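Local atomic coordinates of arfgap-like finger domain containing protein (Cryptosporidium parvum Iowa II, PDB entry 2OWA), a protein that probably stimulates GTP hydrolysis by the small GTPase Arf, through the zinc-binding ArfGAP domain that this chain contains. Residues Phe54-Cys59 with Gly95-Ala100. Sequence-based numbering, arbitrary orientation.
Sequences FAVFIC and GGNGRA. With ZN (zinc ion), chain C.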
loop_
_atom_site.group_PDB
_atom_site.type_symbol
_atom_site.label_atom_id
_atom_site.label_comp_id
_atom_site.label_asym_id
_atom_site.label_seq_id
_atom_site.Cartn_x
_atom_site.Cartn_y
_atom_site.Cartn_z
ATOM N N PHE A 54 -2.015 -0.125 4.385
ATOM C CA PHE A 54 -3.268 0.054 3.644
ATOM C C PHE A 54 -3.219 -0.614 2.280
ATOM O O PHE A 54 -4.163 -0.530 1.513
ATOM C CB PHE A 54 -3.558 1.557 3.551
ATOM C CG PHE A 54 -3.389 2.246 4.864
ATOM C CD1 PHE A 54 -4.296 2.008 5.914
ATOM C CD2 PHE A 54 -2.311 3.100 5.082
ATOM C CE1 PHE A 54 -4.129 2.626 7.159
ATOM C CE2 PHE A 54 -2.141 3.715 6.303
ATOM C CZ PHE A 54 -3.041 3.493 7.333
ATOM N N ALA A 55 -2.104 -1.295 1.993
ATOM C CA ALA A 55 -1.836 -1.826 0.653
ATOM C C ALA A 55 -2.144 -0.794 -0.428
ATOM O O ALA A 55 -2.864 -1.070 -1.378
ATOM C CB ALA A 55 -2.624 -3.126 0.411
ATOM N N VAL A 56 -1.606 0.416 -0.285
ATOM C CA VAL A 56 -1.756 1.427 -1.322
ATOM C C VAL A 56 -0.386 1.739 -1.954
ATOM O O VAL A 56 0.642 1.645 -1.290
ATOM C CB VAL A 56 -2.435 2.714 -0.812
ATOM C CG1 VAL A 56 -3.946 2.423 -0.410
ATOM C CG2 VAL A 56 -1.659 3.284 0.362
ATOM N N PHE A 57 -0.403 2.113 -3.230
ATOM C CA PHE A 57 0.787 2.651 -3.924
ATOM C C PHE A 57 0.807 4.175 -3.915
ATOM O O PHE A 57 -0.222 4.811 -4.176
ATOM C CB PHE A 57 0.847 2.183 -5.371
ATOM C CG PHE A 57 1.049 0.730 -5.504
ATOM C CD1 PHE A 57 2.327 0.204 -5.564
ATOM C CD2 PHE A 57 -0.059 -0.137 -5.551
ATOM C CE1 PHE A 57 2.518 -1.199 -5.675
ATOM C CE2 PHE A 57 0.112 -1.504 -5.663
ATOM C CZ PHE A 57 1.400 -2.042 -5.749
ATOM N N ILE A 58 1.985 4.734 -3.648
ATOM C CA ILE A 58 2.168 6.187 -3.428
ATOM C C ILE A 58 3.473 6.631 -4.110
ATOM O O ILE A 58 4.328 5.803 -4.325
ATOM C CB ILE A 58 2.218 6.526 -1.909
ATOM C CG1 ILE A 58 3.294 5.692 -1.158
ATOM C CG2 ILE A 58 0.776 6.417 -1.279
ATOM C CD1 ILE A 58 3.415 6.045 0.328
ATOM N N CYS A 59 3.635 7.925 -4.407
ATOM C CA CYS A 59 4.801 8.397 -5.120
ATOM C C CYS A 59 5.977 8.645 -4.171
ATOM O O CYS A 59 5.836 8.605 -2.944
ATOM C CB CYS A 59 4.479 9.673 -5.937
ATOM S SG CYS A 59 4.015 11.156 -4.949
ATOM N N GLY A 95 -5.287 -5.969 -1.797
ATOM C CA GLY A 95 -5.548 -4.561 -1.563
ATOM C C GLY A 95 -5.548 -3.756 -2.858
ATOM O O GLY A 95 -6.280 -4.047 -3.804
ATOM N N GLY A 96 -4.701 -2.737 -2.917
ATOM C CA GLY A 96 -4.648 -1.868 -4.090
ATOM C C GLY A 96 -5.306 -0.535 -3.819
ATOM O O GLY A 96 -6.091 -0.387 -2.863
ATOM N N ASN A 97 -4.980 0.453 -4.649
ATOM C CA ASN A 97 -5.615 1.785 -4.564
ATOM C C ASN A 97 -7.133 1.818 -4.744
ATOM O O ASN A 97 -7.797 2.547 -4.032
ATOM C CB ASN A 97 -4.947 2.779 -5.516
ATOM C CG ASN A 97 -3.528 3.129 -5.095
ATOM O OD1 ASN A 97 -2.975 2.540 -4.154
ATOM N ND2 ASN A 97 -2.909 4.091 -5.817
ATOM N N GLY A 98 -7.687 1.026 -5.678
ATOM C CA GLY A 98 -9.138 0.961 -5.830
ATOM C C GLY A 98 -9.948 0.488 -4.613
ATOM O O GLY A 98 -10.909 1.148 -4.187
ATOM N N ARG A 99 -9.599 -0.669 -4.061
ATOM C CA ARG A 99 -10.253 -1.124 -2.833
ATOM C C ARG A 99 -10.186 -0.104 -1.659
ATOM O O ARG A 99 -11.190 0.095 -0.945
ATOM C CB ARG A 99 -9.636 -2.450 -2.390
ATOM C CG ARG A 99 -10.407 -3.108 -1.274
ATOM C CD ARG A 99 -9.888 -4.469 -0.992
ATOM N NE ARG A 99 -10.855 -5.248 -0.214
ATOM C CZ ARG A 99 -10.669 -6.521 0.146
ATOM N NH1 ARG A 99 -9.569 -7.177 -0.220
ATOM N NH2 ARG A 99 -11.605 -7.143 0.859
ATOM N N ALA A 100 -9.003 0.492 -1.458
ATOM C CA ALA A 100 -8.778 1.509 -0.417
ATOM C C ALA A 100 -9.592 2.811 -0.655
ATOM O O ALA A 100 -10.285 3.283 0.264
ATOM C CB ALA A 100 -7.267 1.818 -0.243
HETATM ZN ZN ZN C . 1.860 11.368 -4.054
HETATM O O HOH W 1 -5.949 -1.536 -0.287
#
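N97, in the first turn of helix 97-107, turns its side-chain amide to the backbone of F57 on strand 56-58, an outermost strand of the three-stranded antiparallel sheet in this ArfGAP zinc-finger domain. With CG anti to its own carbonyl carbon (chi1 -68°) and OD1 nearly eclipsed with CA (chi2 7°), the carboxamide presents both of its polar atoms to one residue. OD1 accepts the F57 N-H at 2.8 Å on a lone pair in the amide plane, while ND2 donates to F57 O at 3.2 Å, that oxygen lying only 10° out of the asparagine amide plane. Asparagine suits the place because one flat group carries an acceptor and a donor, matching a peptide N-H and C=O of the same strand residue; the two bonds together fix the amide's rotation. OD1 also lies 3.3 Å from V56 CA and near the plane of the F57 ring, at its edge.

Before the helix, G96 N donates to A55 O, and G96 itself is the N-cap residue. Glycine fits twice here: a side chain on G95 would collide with A55 CB, and the backbone angles of G96 would jam one against the preceding carbonyl. A55, with positive phi, forms a G1 beta bulge with V56 opposite S51. A water within hydrogen-bonding distance of both F54 O (2.7 Å) and G96 O (2.8 Å) bridges the two chain segments.

Just past the strand, at the N-cap of helix 60-67, C59 gives its SG to zinc at 2.3 Å, beside C39, C42 and C62. At the other end, the small methyl of A100 faces the strand, and V56 CG1, anti to its carbonyl carbon, presses on A100 CB in a tight 3.4 Å contact.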